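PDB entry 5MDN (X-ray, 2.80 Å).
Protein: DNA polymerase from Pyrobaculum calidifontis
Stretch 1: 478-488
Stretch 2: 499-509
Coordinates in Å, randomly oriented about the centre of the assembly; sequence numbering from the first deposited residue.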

# COMPACT_ATOMS: atom_id res chain seq x y z
N GLU A 478 -15.82 -5.22 -18.94
CA GLU A 478 -17.11 -5.89 -18.98
C GLU A 478 -17.63 -6.20 -17.58
O GLU A 478 -18.80 -5.97 -17.27
CB GLU A 478 -17.01 -7.18 -19.80
CG GLU A 478 -18.35 -7.73 -20.26
CD GLU A 478 -18.20 -8.99 -21.10
OE1 GLU A 478 -17.37 -9.85 -20.73
OE2 GLU A 478 -18.92 -9.13 -22.11
N LEU A 479 -16.76 -6.74 -16.72
CA LEU A 479 -17.15 -7.03 -15.34
C LEU A 479 -17.68 -5.78 -14.64
O LEU A 479 -18.73 -5.82 -14.00
CB LEU A 479 -15.96 -7.60 -14.57
CG LEU A 479 -15.51 -9.03 -14.85
CD1 LEU A 479 -14.25 -9.32 -14.07
CD2 LEU A 479 -16.61 -10.02 -14.51
N ARG A 480 -16.96 -4.67 -14.76
CA ARG A 480 -17.39 -3.43 -14.12
C ARG A 480 -18.69 -2.92 -14.72
O ARG A 480 -19.59 -2.49 -13.99
CB ARG A 480 -16.29 -2.37 -14.24
CG ARG A 480 -16.54 -1.12 -13.43
CD ARG A 480 -15.55 -0.03 -13.80
NE ARG A 480 -15.99 1.29 -13.37
CZ ARG A 480 -15.41 2.43 -13.73
NH1 ARG A 480 -14.36 2.41 -14.55
NH2 ARG A 480 -15.87 3.58 -13.29
N ARG A 481 -18.80 -2.94 -16.05
CA ARG A 481 -20.02 -2.49 -16.72
C ARG A 481 -21.23 -3.28 -16.25
O ARG A 481 -22.33 -2.72 -16.10
CB ARG A 481 -19.85 -2.59 -18.23
CG ARG A 481 -20.89 -1.83 -19.04
CD ARG A 481 -20.24 -1.21 -20.27
NE ARG A 481 -19.65 -2.22 -21.14
CZ ARG A 481 -18.61 -2.00 -21.94
NH1 ARG A 481 -18.03 -0.80 -21.96
NH2 ARG A 481 -18.13 -2.97 -22.70
N ALA A 482 -21.06 -4.58 -16.00
CA ALA A 482 -22.16 -5.40 -15.51
C ALA A 482 -22.49 -5.05 -14.06
O ALA A 482 -23.67 -4.93 -13.70
CB ALA A 482 -21.81 -6.88 -15.65
N VAL A 483 -21.47 -4.92 -13.22
CA VAL A 483 -21.68 -4.54 -11.83
C VAL A 483 -22.32 -3.16 -11.74
O VAL A 483 -23.24 -2.93 -10.94
CB VAL A 483 -20.36 -4.61 -11.04
CG1 VAL A 483 -20.52 -3.97 -9.67
CG2 VAL A 483 -19.89 -6.05 -10.91
N ARG A 484 -21.84 -2.22 -12.56
CA ARG A 484 -22.28 -0.83 -12.45
C ARG A 484 -23.76 -0.66 -12.77
O ARG A 484 -24.44 0.17 -12.16
CB ARG A 484 -21.43 0.05 -13.36
CG ARG A 484 -21.25 1.48 -12.90
CD ARG A 484 -20.18 2.17 -13.73
NE ARG A 484 -20.03 3.58 -13.40
CZ ARG A 484 -19.20 4.41 -14.02
NH1 ARG A 484 -18.43 3.95 -15.00
NH2 ARG A 484 -19.12 5.68 -13.66
N GLU A 485 -24.28 -1.44 -13.73
CA GLU A 485 -25.71 -1.35 -14.03
C GLU A 485 -26.55 -2.05 -12.97
O GLU A 485 -27.69 -1.62 -12.72
CB GLU A 485 -26.00 -1.92 -15.42
CG GLU A 485 -26.05 -3.44 -15.50
CD GLU A 485 -26.72 -3.92 -16.78
OE1 GLU A 485 -27.90 -3.58 -17.00
OE2 GLU A 485 -26.06 -4.65 -17.56
N GLU A 486 -26.03 -3.12 -12.37
CA GLU A 486 -26.75 -3.77 -11.27
C GLU A 486 -26.89 -2.85 -10.07
O GLU A 486 -27.79 -3.06 -9.24
CB GLU A 486 -26.02 -5.05 -10.86
CG GLU A 486 -26.91 -6.11 -10.22
CD GLU A 486 -27.64 -6.98 -11.23
OE1 GLU A 486 -27.97 -6.48 -12.33
OE2 GLU A 486 -27.88 -8.17 -10.93
N ALA A 487 -26.03 -1.83 -9.95
CA ALA A 487 -26.17 -0.86 -8.87
C ALA A 487 -27.42 0.00 -9.05
O ALA A 487 -27.96 0.53 -8.06
CB ALA A 487 -24.92 0.02 -8.78
N LYS A 488 -27.88 0.17 -10.29
CA LYS A 488 -29.11 0.91 -10.53
C LYS A 488 -30.34 0.22 -9.94
O LYS A 488 -31.36 0.89 -9.72
CB LYS A 488 -29.31 1.14 -12.03
CG LYS A 488 -28.26 2.03 -12.67
CD LYS A 488 -28.36 2.00 -14.19
CE LYS A 488 -27.18 2.70 -14.85
NZ LYS A 488 -27.13 4.15 -14.49
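Stretch 2, residues 499-509: LLDERQRALKV

What polar contact ties stretch 2 to stretch 1? An arginine holds one side-chain amide. R480, extended with chi1 to chi3 all t, offers two donors to the carbonyl oxygen of Q504: its NE lies 3.0 Å from Q504 OE1, and its NH2 lies 2.8 Å from the same OE1. N-H...acceptor angles of 122° and 124° make both hydrogen bonds weak, because the two N-H groups on that side of the guanidinium point in nearly the same direction and a single oxygen between them lies off both lines. Q504 reaches this position with chi1 t and chi2 m; its CA-to-CB bond points sideways, but the end of the side chain comes nearer to stretch 1. The amide nitrogen turns back to its own helix, where Q504 NE2 makes a weak hydrogen bond to D501 O at 3.1 Å.

What else surrounds these polar groups? The guanidinium of R480 has K508 CG over one face, with R480 NH1 3.6 Å from K508 CG, while the lysine's end leads away. R484, one turn further along stretch 1, places its guanidinium so that Q504 OE1 lies over one face, and R484 CG is 4.1 Å from Q504 CG. R480 NH2 and R484 NH1 are 3.1 Å apart, but both are donors and form no hydrogen bond.

How do the two backbones run? Stretch 2 is helical throughout, part of a longer helix, with backbone bonds such as Q504 N to L500 O at 2.9 Å, and it lies against the helix that makes up most of stretch 1. The two helices run nearly antiparallel, with a signed crossing angle of -160° and axes 9.1 Å apart at closest approach. The register follows this direction: R480 CA lies 5.4 Å from Q504 CA, and A487 CA 6.1 Å from L500 CA.

Which apolar residues fill the space between the helices? V483 points toward stretch 2 and settles against its backbone as well as its side chains: V483 CG1 is 3.6 Å from L500 O and 3.7 Å from L500 CD2, and V483 CG2 is 3.9 Å from R503 CD. Toward the start of stretch 1, L507 packs beside L479, with L479 CD1 4.0 Å from L507 CD2, and L507 CD1 comes within 3.7 Å of R480 N. Toward the other end, L500 CD1 lies 3.9 Å from A487 CA and 3.9 Å from E486 O. A487 CB also meets L500 CB, at 4.4 Å.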

# COMPACT_ATOMS: atom_id res chain seq x y z
N LEU A 499 -21.84 -1.66 -1.37
CA LEU A 499 -21.00 -2.83 -1.62
C LEU A 499 -20.70 -2.96 -3.11
O LEU A 499 -19.56 -3.24 -3.50
CB LEU A 499 -21.68 -4.09 -1.10
CG LEU A 499 -21.64 -4.30 0.41
CD1 LEU A 499 -22.91 -4.98 0.86
CD2 LEU A 499 -20.43 -5.14 0.80
N LEU A 500 -21.72 -2.77 -3.96
CA LEU A 500 -21.51 -2.82 -5.40
C LEU A 500 -20.65 -1.67 -5.90
O LEU A 500 -19.89 -1.83 -6.87
CB LEU A 500 -22.86 -2.82 -6.11
CG LEU A 500 -23.60 -4.16 -6.17
CD1 LEU A 500 -25.01 -3.97 -6.73
CD2 LEU A 500 -22.82 -5.18 -6.99
N ASP A 501 -20.75 -0.50 -5.26
CA ASP A 501 -19.92 0.64 -5.65
C ASP A 501 -18.45 0.39 -5.32
O ASP A 501 -17.56 0.81 -6.07
CB ASP A 501 -20.41 1.91 -4.96
CG ASP A 501 -19.85 3.17 -5.58
OD1 ASP A 501 -20.20 3.46 -6.75
OD2 ASP A 501 -19.07 3.87 -4.91
N GLU A 502 -18.18 -0.30 -4.21
CA GLU A 502 -16.80 -0.65 -3.88
C GLU A 502 -16.24 -1.66 -4.88
O GLU A 502 -15.11 -1.51 -5.35
CB GLU A 502 -16.73 -1.21 -2.45
CG GLU A 502 -17.00 -0.18 -1.36
CD GLU A 502 -15.87 0.82 -1.18
OE1 GLU A 502 -14.85 0.72 -1.89
OE2 GLU A 502 -16.01 1.72 -0.32
N ARG A 503 -17.01 -2.70 -5.19
CA ARG A 503 -16.59 -3.66 -6.20
C ARG A 503 -16.36 -2.99 -7.55
O ARG A 503 -15.40 -3.31 -8.26
CB ARG A 503 -17.63 -4.78 -6.33
CG ARG A 503 -17.58 -5.54 -7.64
CD ARG A 503 -18.23 -6.90 -7.54
NE ARG A 503 -17.31 -7.91 -7.03
CZ ARG A 503 -16.45 -8.58 -7.80
NH1 ARG A 503 -16.40 -8.35 -9.10
NH2 ARG A 503 -15.64 -9.48 -7.26
N GLN A 504 -17.24 -2.05 -7.92
CA GLN A 504 -17.06 -1.32 -9.17
C GLN A 504 -15.74 -0.54 -9.17
O GLN A 504 -15.02 -0.54 -10.17
CB GLN A 504 -18.24 -0.38 -9.40
CG GLN A 504 -18.06 0.63 -10.53
CD GLN A 504 -17.45 1.94 -10.06
OE1 GLN A 504 -16.75 2.62 -10.82
NE2 GLN A 504 -17.71 2.29 -8.81
N ARG A 505 -15.42 0.14 -8.06
CA ARG A 505 -14.19 0.91 -8.02
C ARG A 505 -12.96 0.00 -8.02
O ARG A 505 -11.94 0.33 -8.63
CB ARG A 505 -14.17 1.83 -6.80
CG ARG A 505 -12.85 2.58 -6.65
CD ARG A 505 -12.95 3.77 -5.71
NE ARG A 505 -11.62 4.25 -5.33
CZ ARG A 505 -11.02 3.97 -4.17
NH1 ARG A 505 -11.63 3.23 -3.26
NH2 ARG A 505 -9.81 4.45 -3.93
N ALA A 506 -13.05 -1.14 -7.33
CA ALA A 506 -11.91 -2.06 -7.27
C ALA A 506 -11.52 -2.54 -8.66
O ALA A 506 -10.32 -2.67 -8.96
CB ALA A 506 -12.24 -3.25 -6.37
N LEU A 507 -12.50 -2.80 -9.52
CA LEU A 507 -12.20 -3.17 -10.90
C LEU A 507 -11.55 -2.01 -11.64
O LEU A 507 -10.60 -2.21 -12.41
CB LEU A 507 -13.48 -3.62 -11.61
CG LEU A 507 -14.02 -4.98 -11.15
CD1 LEU A 507 -15.52 -5.08 -11.40
CD2 LEU A 507 -13.28 -6.12 -11.82
N LYS A 508 -12.07 -0.79 -11.44
CA LYS A 508 -11.49 0.40 -12.07
C LYS A 508 -10.01 0.56 -11.70
O LYS A 508 -9.17 0.81 -12.57
CB LYS A 508 -12.26 1.64 -11.63
CG LYS A 508 -11.67 2.94 -12.16
CD LYS A 508 -12.45 4.15 -11.69
CE LYS A 508 -11.81 5.43 -12.17
NZ LYS A 508 -12.52 6.64 -11.68
N VAL A 509 -9.69 0.44 -10.41
CA VAL A 509 -8.33 0.71 -9.95
C VAL A 509 -7.35 -0.29 -10.56
O VAL A 509 -6.24 0.08 -10.96
CB VAL A 509 -8.27 0.70 -8.41
CG1 VAL A 509 -6.84 0.88 -7.93
CG2 VAL A 509 -9.17 1.78 -7.85